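Local coordinates for protein 3,6-diketocamphane 1,6 monooxygenase (PDB 4UWM) that oxidises a diketocamphane to a lactone with FMNH2 and molecular oxygen, a type II Baeyer-Villiger step in the degradation of (-)-camphor, at residues H10-P15 against E347-Y352; Q49-I54 against E282-P287; S222-L227 against V255-F260. One frame throughout, in Å; residues are numbered along the deposited sequence.

Contact 1: H10-P15 against E347-Y352. With FMN (flavin mononucleotide), chain C.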
loop_
_atom_site.group_PDB
_atom_site.type_symbol
_atom_site.label_atom_id
_atom_site.label_comp_id
_atom_site.label_asym_id
_atom_site.label_seq_id
_atom_site.Cartn_x
_atom_site.Cartn_y
_atom_site.Cartn_z
ATOM N N HIS A 10 -13.223 8.353 -6.650
ATOM C CA HIS A 10 -13.015 9.154 -5.448
ATOM C C HIS A 10 -12.788 8.441 -4.113
ATOM O O HIS A 10 -11.916 8.868 -3.351
ATOM C CB HIS A 10 -14.017 10.296 -5.310
ATOM C CG HIS A 10 -13.600 11.510 -6.055
ATOM N ND1 HIS A 10 -14.045 11.792 -7.327
ATOM C CD2 HIS A 10 -12.722 12.491 -5.734
ATOM C CE1 HIS A 10 -13.477 12.908 -7.749
ATOM N NE2 HIS A 10 -12.671 13.351 -6.802
ATOM N N PRO A 11 -13.569 7.416 -3.785
ATOM C CA PRO A 11 -14.795 7.034 -4.482
ATOM C C PRO A 11 -15.982 7.812 -3.906
ATOM O O PRO A 11 -15.780 8.731 -3.096
ATOM C CB PRO A 11 -14.925 5.568 -4.125
ATOM C CG PRO A 11 -14.405 5.519 -2.726
ATOM C CD PRO A 11 -13.232 6.476 -2.707
ATOM N N TYR A 12 -17.199 7.481 -4.339
ATOM C CA TYR A 12 -18.395 7.951 -3.634
ATOM C C TYR A 12 -19.220 6.722 -3.236
ATOM O O TYR A 12 -20.142 6.316 -3.958
ATOM C CB TYR A 12 -19.236 8.904 -4.507
ATOM C CG TYR A 12 -18.554 10.235 -4.786
ATOM C CD1 TYR A 12 -18.354 11.158 -3.756
ATOM C CD2 TYR A 12 -18.113 10.569 -6.067
ATOM C CE1 TYR A 12 -17.720 12.370 -3.992
ATOM C CE2 TYR A 12 -17.476 11.790 -6.307
ATOM C CZ TYR A 12 -17.295 12.681 -5.263
ATOM O OH TYR A 12 -16.678 13.899 -5.454
ATOM N N MET A 13 -18.848 6.124 -2.116
ATOM C CA MET A 13 -19.487 4.907 -1.626
ATOM C C MET A 13 -20.579 5.304 -0.650
ATOM O O MET A 13 -20.336 6.116 0.247
ATOM C CB MET A 13 -18.491 3.992 -0.892
ATOM C CG MET A 13 -17.308 3.446 -1.693
ATOM S SD MET A 13 -17.771 2.526 -3.190
ATOM C CE MET A 13 -18.502 1.055 -2.516
ATOM N N ARG A 14 -21.773 4.705 -0.782
ATOM C CA ARG A 14 -22.873 4.973 0.162
ATOM C C ARG A 14 -22.435 4.767 1.601
ATOM O O ARG A 14 -21.788 3.761 1.919
ATOM C CB ARG A 14 -24.091 4.069 -0.104
ATOM C CG ARG A 14 -24.851 4.351 -1.381
ATOM C CD ARG A 14 -26.272 3.799 -1.291
ATOM N NE ARG A 14 -26.305 2.366 -0.998
ATOM C CZ ARG A 14 -26.174 1.403 -1.911
ATOM N NH1 ARG A 14 -25.993 1.713 -3.187
ATOM N NH2 ARG A 14 -26.212 0.122 -1.544
ATOM N N PRO A 15 -22.786 5.704 2.503
ATOM C CA PRO A 15 -22.443 5.487 3.904
ATOM C C PRO A 15 -22.948 4.138 4.405
ATOM O O PRO A 15 -24.069 3.742 4.085
ATOM C CB PRO A 15 -23.153 6.649 4.616
ATOM C CG PRO A 15 -23.069 7.735 3.606
ATOM C CD PRO A 15 -23.353 7.047 2.296
ATOM N N GLU A 347 -16.506 10.186 -13.568
ATOM C CA GLU A 347 -16.674 9.975 -12.126
ATOM C C GLU A 347 -17.374 8.655 -11.845
ATOM O O GLU A 347 -18.488 8.420 -12.328
ATOM C CB GLU A 347 -17.478 11.112 -11.500
ATOM C CG GLU A 347 -16.779 12.463 -11.415
ATOM C CD GLU A 347 -15.766 12.580 -10.271
ATOM O OE1 GLU A 347 -15.645 11.639 -9.435
ATOM O OE2 GLU A 347 -15.083 13.625 -10.225
ATOM N N ALA A 348 -16.727 7.789 -11.062
ATOM C CA ALA A 348 -17.309 6.494 -10.727
ATOM C C ALA A 348 -18.267 6.639 -9.554
ATOM O O ALA A 348 -17.966 7.329 -8.567
ATOM C CB ALA A 348 -16.225 5.461 -10.424
ATOM N N HIS A 349 -19.440 6.016 -9.666
ATOM C CA HIS A 349 -20.397 6.043 -8.565
ATOM C C HIS A 349 -20.690 4.656 -7.993
ATOM O O HIS A 349 -20.245 3.660 -8.533
ATOM C CB HIS A 349 -21.667 6.789 -8.983
ATOM C CG HIS A 349 -21.529 8.263 -8.836
ATOM N ND1 HIS A 349 -21.781 8.914 -7.649
ATOM C CD2 HIS A 349 -21.060 9.200 -9.690
ATOM C CE1 HIS A 349 -21.535 10.203 -7.798
ATOM N NE2 HIS A 349 -21.109 10.404 -9.031
ATOM N N ASP A 350 -21.422 4.596 -6.888
ATOM C CA ASP A 350 -21.603 3.335 -6.183
ATOM C C ASP A 350 -22.650 2.442 -6.871
ATOM O O ASP A 350 -23.819 2.424 -6.468
ATOM C CB ASP A 350 -21.977 3.580 -4.718
ATOM C CG ASP A 350 -21.965 2.308 -3.888
ATOM O OD1 ASP A 350 -21.905 1.211 -4.452
ATOM O OD2 ASP A 350 -22.017 2.420 -2.665
ATOM N N TYR A 351 -22.188 1.710 -7.882
ATOM C CA TYR A 351 -22.965 0.718 -8.624
ATOM C C TYR A 351 -22.587 -0.712 -8.269
ATOM O O TYR A 351 -22.878 -1.668 -9.014
ATOM C CB TYR A 351 -22.751 0.925 -10.116
ATOM C CG TYR A 351 -23.725 1.883 -10.739
ATOM C CD1 TYR A 351 -24.994 1.450 -11.156
ATOM C CD2 TYR A 351 -23.382 3.215 -10.939
ATOM C CE1 TYR A 351 -25.892 2.333 -11.747
ATOM C CE2 TYR A 351 -24.270 4.102 -11.527
ATOM C CZ TYR A 351 -25.516 3.652 -11.937
ATOM O OH TYR A 351 -26.379 4.544 -12.511
ATOM N N TYR A 352 -21.953 -0.862 -7.113
ATOM C CA TYR A 352 -21.444 -2.148 -6.682
ATOM C C TYR A 352 -22.544 -3.225 -6.615
ATOM O O TYR A 352 -22.277 -4.376 -6.963
ATOM C CB TYR A 352 -20.812 -2.012 -5.309
ATOM C CG TYR A 352 -20.181 -3.268 -4.754
ATOM C CD1 TYR A 352 -19.235 -3.995 -5.481
ATOM C CD2 TYR A 352 -20.510 -3.712 -3.478
ATOM C CE1 TYR A 352 -18.631 -5.124 -4.948
ATOM C CE2 TYR A 352 -19.918 -4.843 -2.946
ATOM C CZ TYR A 352 -18.967 -5.530 -3.673
ATOM O OH TYR A 352 -18.372 -6.641 -3.118
HETATM N N1 FMN C . -8.347 17.038 -5.355
HETATM C C2 FMN C . -7.629 15.953 -5.766
HETATM O O2 FMN C . -6.393 15.929 -5.584
HETATM N N3 FMN C . -8.195 14.893 -6.373
HETATM C C4 FMN C . -9.510 14.829 -6.616
HETATM O O4 FMN C . -9.983 13.823 -7.184
HETATM C C4A FMN C . -10.375 15.968 -6.198
HETATM N N5 FMN C . -11.712 15.976 -6.402
HETATM C C5A FMN C . -12.483 17.023 -6.015
HETATM C C6 FMN C . -13.861 16.999 -6.247
HETATM C C7 FMN C . -14.670 18.066 -5.856
HETATM C C7M FMN C . -16.155 18.020 -6.115
HETATM C C8 FMN C . -14.046 19.243 -5.183
HETATM C C8M FMN C . -14.868 20.422 -4.740
HETATM C C9 FMN C . -12.674 19.270 -4.952
HETATM C C9A FMN C . -11.861 18.208 -5.342
HETATM N N10 FMN C . -10.460 18.233 -5.114
HETATM C C10 FMN C . -9.692 17.114 -5.532
HETATM C "C1'" FMN C . -9.828 19.380 -4.435
HETATM C "C2'" FMN C . -9.244 20.376 -5.426
HETATM O "O2'" FMN C . -8.473 19.650 -6.382
HETATM C "C3'" FMN C . -8.356 21.393 -4.715
HETATM O "O3'" FMN C . -9.149 22.544 -4.395
HETATM C "C4'" FMN C . -7.154 21.769 -5.585
HETATM O "O4'" FMN C . -6.150 20.748 -5.510
HETATM C "C5'" FMN C . -6.545 23.120 -5.227
HETATM O "O5'" FMN C . -7.140 24.050 -6.123
HETATM P P FMN C . -6.595 25.535 -6.364
HETATM O O1P FMN C . -5.100 25.485 -6.323
HETATM O O2P FMN C . -7.153 25.795 -7.732
HETATM O O3P FMN C . -7.229 26.319 -5.249
HETATM O O HOH W 1 -15.749 8.546 -7.862
HETATM O O HOH W 2 -22.159 7.017 -5.455
HETATM O O HOH W 3 -18.038 5.289 -5.970
HETATM O O HOH W 4 -15.698 15.328 -7.910
HETATM O O HOH W 5 -25.480 3.791 -4.760
HETATM O O HOH W 6 -24.898 -0.164 -5.687
#
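His-10 is held between Glu-347 and the flavin: its ND1 is hydrogen-bonded to Glu-347 OE1 (2.7 Å) and its NE2 to FMN N5 (2.8 Å), with FMN O4 also 2.8 Å from His-10 NE2. The carboxylate lies 13° from the imidazole plane and presents the syn lone pair of OE1, though the bond bends to 130° at the hydrogen. A bend at chi2 of Glu-347 (-78°) swings CD towards the ring. Over one imidazole face sits Tyr-12 OH, 3.8 Å above the plane at the centre; water 4 joins this hydroxyl to Glu-347 OE2, which also bonds Ser-256 OG. Water 2 ties Tyr-12 O to Asp-350 N and His-349 ND1, while the Tyr-12 and His-349 rings, nearly parallel, barely overlap. Arg-14 N donates to the anti lone pair of Asp-350 OD2 (3.0 Å). That oxygen also sits over the guanidinium face towards its rim, where no N-H points at it and only charges attract. Arg-14 NH2 forms a salt bridge with Asp-353, as Asp-350 OD1 does with Arg-17. An alanine in place of His-10 would probably leave Glu-347 OE1 and flavin N5 without their shared partner and open a gap under Tyr-12 OH. The Glu-347 carboxylate thus probably helps to set the turn of the FMN-binding imidazole, a second-shell role consistent with keeping NE2 at the N5 and O4 edge of the flavin, beside C4A, where flavin monooxygenases bind oxygen.

Contact 2: Q49-I54 against E282-P287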
loop_
_atom_site.group_PDB
_atom_site.type_symbol
_atom_site.label_atom_id
_atom_site.label_comp_id
_atom_site.label_asym_id
_atom_site.label_seq_id
_atom_site.Cartn_x
_atom_site.Cartn_y
_atom_site.Cartn_z
ATOM N N GLN A 49 -13.026 11.301 5.591
ATOM C CA GLN A 49 -14.345 11.398 4.910
ATOM C C GLN A 49 -15.128 10.091 4.883
ATOM O O GLN A 49 -14.541 9.021 4.941
ATOM C CB GLN A 49 -14.166 11.905 3.483
ATOM C CG GLN A 49 -13.699 13.367 3.399
ATOM C CD GLN A 49 -14.769 14.328 3.880
ATOM O OE1 GLN A 49 -14.665 14.889 4.962
ATOM N NE2 GLN A 49 -15.823 14.496 3.079
ATOM N N ILE A 50 -16.447 10.178 4.729
ATOM C CA ILE A 50 -17.305 8.978 4.708
ATOM C C ILE A 50 -17.527 8.417 3.314
ATOM O O ILE A 50 -17.274 7.238 3.084
ATOM C CB ILE A 50 -18.686 9.226 5.387
ATOM C CG1 ILE A 50 -18.507 9.649 6.847
ATOM C CG2 ILE A 50 -19.596 7.989 5.275
ATOM C CD1 ILE A 50 -17.995 8.564 7.761
ATOM N N TRP A 51 -18.045 9.242 2.407
ATOM C CA TRP A 51 -18.275 8.824 1.035
ATOM C C TRP A 51 -16.953 8.549 0.318
ATOM O O TRP A 51 -16.844 7.562 -0.423
ATOM C CB TRP A 51 -19.061 9.879 0.245
ATOM C CG TRP A 51 -20.533 10.025 0.571
ATOM C CD1 TRP A 51 -21.076 10.744 1.591
ATOM C CD2 TRP A 51 -21.644 9.482 -0.179
ATOM N NE1 TRP A 51 -22.459 10.684 1.529
ATOM C CE2 TRP A 51 -22.831 9.916 0.457
ATOM C CE3 TRP A 51 -21.747 8.692 -1.323
ATOM C CZ2 TRP A 51 -24.108 9.560 -0.005
ATOM C CZ3 TRP A 51 -23.033 8.330 -1.790
ATOM C CH2 TRP A 51 -24.184 8.762 -1.123
ATOM N N GLU A 52 -15.961 9.417 0.546
ATOM C CA GLU A 52 -14.668 9.279 -0.113
ATOM C C GLU A 52 -13.783 8.509 0.866
ATOM O O GLU A 52 -13.074 9.093 1.675
ATOM C CB GLU A 52 -14.084 10.654 -0.455
ATOM C CG GLU A 52 -15.057 11.583 -1.201
ATOM C CD GLU A 52 -15.923 12.464 -0.303
ATOM O OE1 GLU A 52 -16.063 12.185 0.900
ATOM O OE2 GLU A 52 -16.512 13.450 -0.830
ATOM N N ASN A 53 -13.868 7.186 0.806
ATOM C CA ASN A 53 -13.414 6.361 1.929
ATOM C C ASN A 53 -12.175 5.508 1.626
ATOM O O ASN A 53 -12.053 4.399 2.139
ATOM C CB ASN A 53 -14.586 5.496 2.452
ATOM C CG ASN A 53 -15.108 4.526 1.412
ATOM O OD1 ASN A 53 -14.751 4.617 0.247
ATOM N ND2 ASN A 53 -15.940 3.562 1.837
ATOM N N ILE A 54 -11.263 6.018 0.792
ATOM C CA ILE A 54 -10.022 5.292 0.527
ATOM C C ILE A 54 -8.837 6.131 1.033
ATOM O O ILE A 54 -8.516 7.149 0.421
ATOM C CB ILE A 54 -9.878 4.905 -0.987
ATOM C CG1 ILE A 54 -10.903 3.802 -1.353
ATOM C CG2 ILE A 54 -8.451 4.435 -1.323
ATOM C CD1 ILE A 54 -10.914 3.441 -2.838
ATOM N N GLU A 282 -28.255 14.126 -4.671
ATOM C CA GLU A 282 -29.365 14.581 -3.818
ATOM C C GLU A 282 -29.032 14.559 -2.339
ATOM O O GLU A 282 -29.352 15.505 -1.613
ATOM C CB GLU A 282 -30.587 13.692 -4.040
ATOM C CG GLU A 282 -31.912 14.335 -3.696
ATOM C CD GLU A 282 -32.440 15.145 -4.852
ATOM O OE1 GLU A 282 -32.008 16.306 -4.998
ATOM O OE2 GLU A 282 -33.258 14.606 -5.626
ATOM N N ARG A 283 -28.409 13.477 -1.874
ATOM C CA ARG A 283 -28.165 13.327 -0.444
ATOM C C ARG A 283 -26.933 14.067 0.049
ATOM O O ARG A 283 -26.906 14.543 1.190
ATOM C CB ARG A 283 -28.063 11.855 -0.050
ATOM C CG ARG A 283 -27.865 11.670 1.443
ATOM C CD ARG A 283 -27.742 10.216 1.854
ATOM N NE ARG A 283 -27.260 10.112 3.229
ATOM C CZ ARG A 283 -26.949 8.973 3.837
ATOM N NH1 ARG A 283 -27.076 7.809 3.196
ATOM N NH2 ARG A 283 -26.528 9.002 5.092
ATOM N N TYR A 284 -25.912 14.143 -0.800
ATOM C CA TYR A 284 -24.573 14.520 -0.342
ATOM C C TYR A 284 -24.035 15.751 -1.062
ATOM O O TYR A 284 -23.764 16.763 -0.426
ATOM C CB TYR A 284 -23.595 13.316 -0.503
ATOM C CG TYR A 284 -22.149 13.617 -0.123
ATOM C CD1 TYR A 284 -21.833 14.159 1.120
ATOM C CD2 TYR A 284 -21.101 13.318 -0.995
ATOM C CE1 TYR A 284 -20.520 14.424 1.475
ATOM C CE2 TYR A 284 -19.781 13.593 -0.653
ATOM C CZ TYR A 284 -19.502 14.138 0.585
ATOM O OH TYR A 284 -18.201 14.407 0.951
ATOM N N LEU A 285 -23.881 15.660 -2.379
ATOM C CA LEU A 285 -23.154 16.691 -3.123
ATOM C C LEU A 285 -23.881 18.026 -3.286
ATOM O O LEU A 285 -23.271 19.088 -3.105
ATOM C CB LEU A 285 -22.708 16.173 -4.501
ATOM C CG LEU A 285 -21.655 15.057 -4.495
ATOM C CD1 LEU A 285 -21.446 14.517 -5.896
ATOM C CD2 LEU A 285 -20.343 15.545 -3.888
ATOM N N ILE A 286 -25.158 17.974 -3.671
ATOM C CA ILE A 286 -25.904 19.206 -3.946
ATOM C C ILE A 286 -25.951 20.111 -2.719
ATOM O O ILE A 286 -25.588 21.280 -2.839
ATOM C CB ILE A 286 -27.287 18.955 -4.605
ATOM C CG1 ILE A 286 -27.093 18.604 -6.080
ATOM C CG2 ILE A 286 -28.188 20.178 -4.490
ATOM C CD1 ILE A 286 -28.240 17.831 -6.708
ATOM N N PRO A 287 -26.330 19.581 -1.529
ATOM C CA PRO A 287 -26.350 20.476 -0.367
ATOM C C PRO A 287 -25.001 21.157 -0.093
ATOM O O PRO A 287 -24.981 22.310 0.335
ATOM C CB PRO A 287 -26.723 19.543 0.786
ATOM C CG PRO A 287 -27.529 18.473 0.151
ATOM C CD PRO A 287 -26.868 18.247 -1.184
#
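Tyr-284 OH donates to Glu-52 OE2 at 2.6 Å, on the syn lone pair, and the oxygen lies at the edge of the phenol ring near its plane. The carboxylate itself is turned 68° from that ring. Its other oxygen is held within the loop: Gln-49 NE2 reaches Glu-52 OE1 (3.2 Å) from above the carboxylate plane, which leaves the amide nitrogen close to the same hydroxyl. Beside this polar group the Trp-51 five-membered ring and the Tyr-284 ring form an offset stack, centroids 3.9 Å apart and planes at 13°. Trp-51 CD1 stands over the centre of the phenol, while Tyr-284 CB lies 3.3 Å above the indole plane near the rim. With CG anti to the backbone N (chi1 177°), Tyr-284 leaves its helix towards the loop, and the stack over one face and the acid at the hydroxyl edge would probably restrict its rotation. Arg-283 CD meets Trp-51 CZ2 at the indole edge (4.1 Å). Trp-51 NE1 bonds Gln-182 of the second subunit; Arg-283 NH1 is hydrogen-bonded to Tyr-279, and NH2 forms a salt bridge with Glu-181 of that subunit. The contact therefore fastens the loop between strand 40-43 and helix 57-65 to helix 276-291, at a wider pi-type turn of that helix, where the second subunit packs alongside; Pro-15, from the loop after strand 4-9, also touches the indole.

Contact 3: S222-L227 against V255-F260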
loop_
_atom_site.group_PDB
_atom_site.type_symbol
_atom_site.label_atom_id
_atom_site.label_comp_id
_atom_site.label_asym_id
_atom_site.label_seq_id
_atom_site.Cartn_x
_atom_site.Cartn_y
_atom_site.Cartn_z
ATOM N N SER A 222 -8.659 19.032 -14.183
ATOM C CA SER A 222 -9.686 19.968 -13.758
ATOM C C SER A 222 -10.984 19.228 -13.468
ATOM O O SER A 222 -11.320 18.265 -14.155
ATOM C CB SER A 222 -9.953 21.014 -14.858
ATOM O OG SER A 222 -8.785 21.748 -15.212
ATOM N N ILE A 223 -11.694 19.677 -12.444
ATOM C CA ILE A 223 -13.055 19.215 -12.194
ATOM C C ILE A 223 -13.990 20.193 -12.909
ATOM O O ILE A 223 -13.935 21.396 -12.663
ATOM C CB ILE A 223 -13.393 19.180 -10.686
ATOM C CG1 ILE A 223 -12.273 18.515 -9.853
ATOM C CG2 ILE A 223 -14.749 18.520 -10.457
ATOM C CD1 ILE A 223 -12.066 17.023 -10.061
ATOM N N PHE A 224 -14.835 19.690 -13.808
ATOM C CA PHE A 224 -15.679 20.613 -14.585
ATOM C C PHE A 224 -16.639 21.358 -13.690
ATOM O O PHE A 224 -17.426 20.740 -12.967
ATOM C CB PHE A 224 -16.454 19.930 -15.703
ATOM C CG PHE A 224 -17.261 20.892 -16.541
ATOM C CD1 PHE A 224 -16.625 21.796 -17.388
ATOM C CD2 PHE A 224 -18.649 20.897 -16.479
ATOM C CE1 PHE A 224 -17.361 22.683 -18.165
ATOM C CE2 PHE A 224 -19.392 21.785 -17.248
ATOM C CZ PHE A 224 -18.748 22.679 -18.091
ATOM N N SER A 225 -16.553 22.686 -13.733
ATOM C CA SER A 225 -17.360 23.541 -12.873
ATOM C C SER A 225 -17.995 24.715 -13.630
ATOM O O SER A 225 -18.458 25.672 -13.013
ATOM C CB SER A 225 -16.525 24.034 -11.681
ATOM O OG SER A 225 -15.615 25.044 -12.072
ATOM N N GLY A 226 -18.027 24.621 -14.962
ATOM C CA GLY A 226 -18.533 25.700 -15.820
ATOM C C GLY A 226 -17.542 26.087 -16.911
ATOM O O GLY A 226 -16.337 25.829 -16.787
ATOM N N LEU A 227 -18.048 26.709 -17.980
ATOM C CA LEU A 227 -17.237 27.048 -19.158
ATOM C C LEU A 227 -16.127 28.057 -18.865
ATOM O O LEU A 227 -15.012 27.926 -19.373
ATOM C CB LEU A 227 -18.119 27.578 -20.297
ATOM C CG LEU A 227 -19.174 26.677 -20.949
ATOM C CD1 LEU A 227 -20.040 27.491 -21.903
ATOM C CD2 LEU A 227 -18.528 25.510 -21.681
ATOM N N VAL A 255 -10.182 16.238 -17.725
ATOM C CA VAL A 255 -11.315 16.983 -17.190
ATOM C C VAL A 255 -12.352 15.994 -16.695
ATOM O O VAL A 255 -12.800 15.122 -17.447
ATOM C CB VAL A 255 -11.961 17.932 -18.237
ATOM C CG1 VAL A 255 -13.116 18.717 -17.600
ATOM C CG2 VAL A 255 -10.931 18.903 -18.788
ATOM N N SER A 256 -12.726 16.141 -15.425
ATOM C CA SER A 256 -13.669 15.242 -14.769
ATOM C C SER A 256 -15.113 15.720 -14.958
ATOM O O SER A 256 -15.412 16.891 -14.706
ATOM C CB SER A 256 -13.318 15.135 -13.280
ATOM O OG SER A 256 -14.331 14.471 -12.551
ATOM N N HIS A 257 -15.980 14.815 -15.387
ATOM C CA HIS A 257 -17.390 15.088 -15.642
ATOM C C HIS A 257 -18.203 13.950 -15.052
ATOM O O HIS A 257 -17.725 12.807 -14.983
ATOM C CB HIS A 257 -17.690 15.093 -17.153
ATOM C CG HIS A 257 -17.183 16.293 -17.890
ATOM N ND1 HIS A 257 -17.899 17.468 -17.980
ATOM C CD2 HIS A 257 -16.049 16.488 -18.602
ATOM C CE1 HIS A 257 -17.217 18.341 -18.702
ATOM N NE2 HIS A 257 -16.093 17.769 -19.096
ATOM N N THR A 258 -19.440 14.259 -14.674
ATOM C CA THR A 258 -20.443 13.238 -14.395
ATOM C C THR A 258 -21.046 12.837 -15.749
ATOM O O THR A 258 -21.546 13.694 -16.486
ATOM C CB THR A 258 -21.514 13.789 -13.444
ATOM O OG1 THR A 258 -20.884 14.228 -12.235
ATOM C CG2 THR A 258 -22.583 12.735 -13.136
ATOM N N VAL A 259 -20.944 11.551 -16.084
ATOM C CA VAL A 259 -21.210 11.048 -17.429
ATOM C C VAL A 259 -22.000 9.758 -17.335
ATOM O O VAL A 259 -21.600 8.826 -16.642
ATOM C CB VAL A 259 -19.911 10.757 -18.229
ATOM C CG1 VAL A 259 -20.228 10.389 -19.671
ATOM C CG2 VAL A 259 -18.977 11.943 -18.211
ATOM N N PHE A 260 -23.136 9.704 -18.030
ATOM C CA PHE A 260 -23.889 8.458 -18.121
ATOM C C PHE A 260 -24.522 8.295 -19.504
ATOM O O PHE A 260 -25.131 9.229 -20.044
ATOM C CB PHE A 260 -24.924 8.334 -17.003
ATOM C CG PHE A 260 -25.511 6.949 -16.887
ATOM C CD1 PHE A 260 -26.597 6.563 -17.680
ATOM C CD2 PHE A 260 -24.970 6.022 -16.007
ATOM C CE1 PHE A 260 -27.127 5.285 -17.581
ATOM C CE2 PHE A 260 -25.495 4.741 -15.908
ATOM C CZ PHE A 260 -26.574 4.368 -16.697
#
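Phe-224 turns CG anti to its backbone N (chi1 -177°), and His-257 turns CG anti to its carbonyl carbon (chi1 -73°), which brings the two side chains together beyond the end of strand 219-223. His-257 CE1 comes over one face of the phenyl, 3.3 Å from Phe-224 CG, and Phe-224 CB makes a CH-pi contact over the imidazole face, 3.9 Å from its centroid. The ring planes are 32° apart, an oblique meeting and not a stack. On the opposite face of the phenyl, Gly-226 N stands over the centre, so the backbone curling into helix 227-244 closes the ring from behind. The imidazole also meets the Trp-341 ring.

The backbones pair in parallel. Ser-256 uses both its polar backbone groups: its N donates to Ser-222 O (2.8 Å), and its O accepts from Phe-224 N (3.0 Å). Ser-222 O also receives a CA-H contact from Val-255 (3.3 Å). Ser-222 and Val-255 point to one face of the sheet, where Val-255 CG1 touches Phe-224 CB at 4.0 Å. The other face carries Ile-223 and Ser-256, with Ile-223 CD1 3.9 Å from Ser-256 CB in the conformers described; Ile-223 lines the FMN pocket.

This is a beta-alpha-beta unit of the TIM barrel, strand 219-223, helix 227-244 and strand 254-261, with Gly-226 at the N-cap of the helix. Phe-224 packs on His-257 beyond the strand end, and Ser-222 OG is hydrogen-bonded on its own face to His-253 and His-233. On the face of Ile-223 and Ser-256, in the conformer described, Ser-256 OG bonds Glu-347 OE2, probably helping to position the carboxylate that holds the flavin-binding histidine.

In the fold
All three contacts are mainly buried, but their surroundings differ. Contact 3 lies deepest, its centre about 11 Å from that of the chain, and joins adjacent barrel strands by backbone bonds. Contacts 1 and 2, about 14 and 16 Å out, are built largely from loops after strands, plus helix 276-291 in contact 2. Contact 1 is polar and water-bridged, with waters between its segments and the flavin at one end; contact 2 relies on an aromatic stack beside the dimer partner. The loops of contacts 1 and 2 meet directly, Met-13 N probably bonding Trp-51 O, while Glu-347 N and His-257 O probably join contacts 1 and 3. Contacts 2 and 3 do not touch.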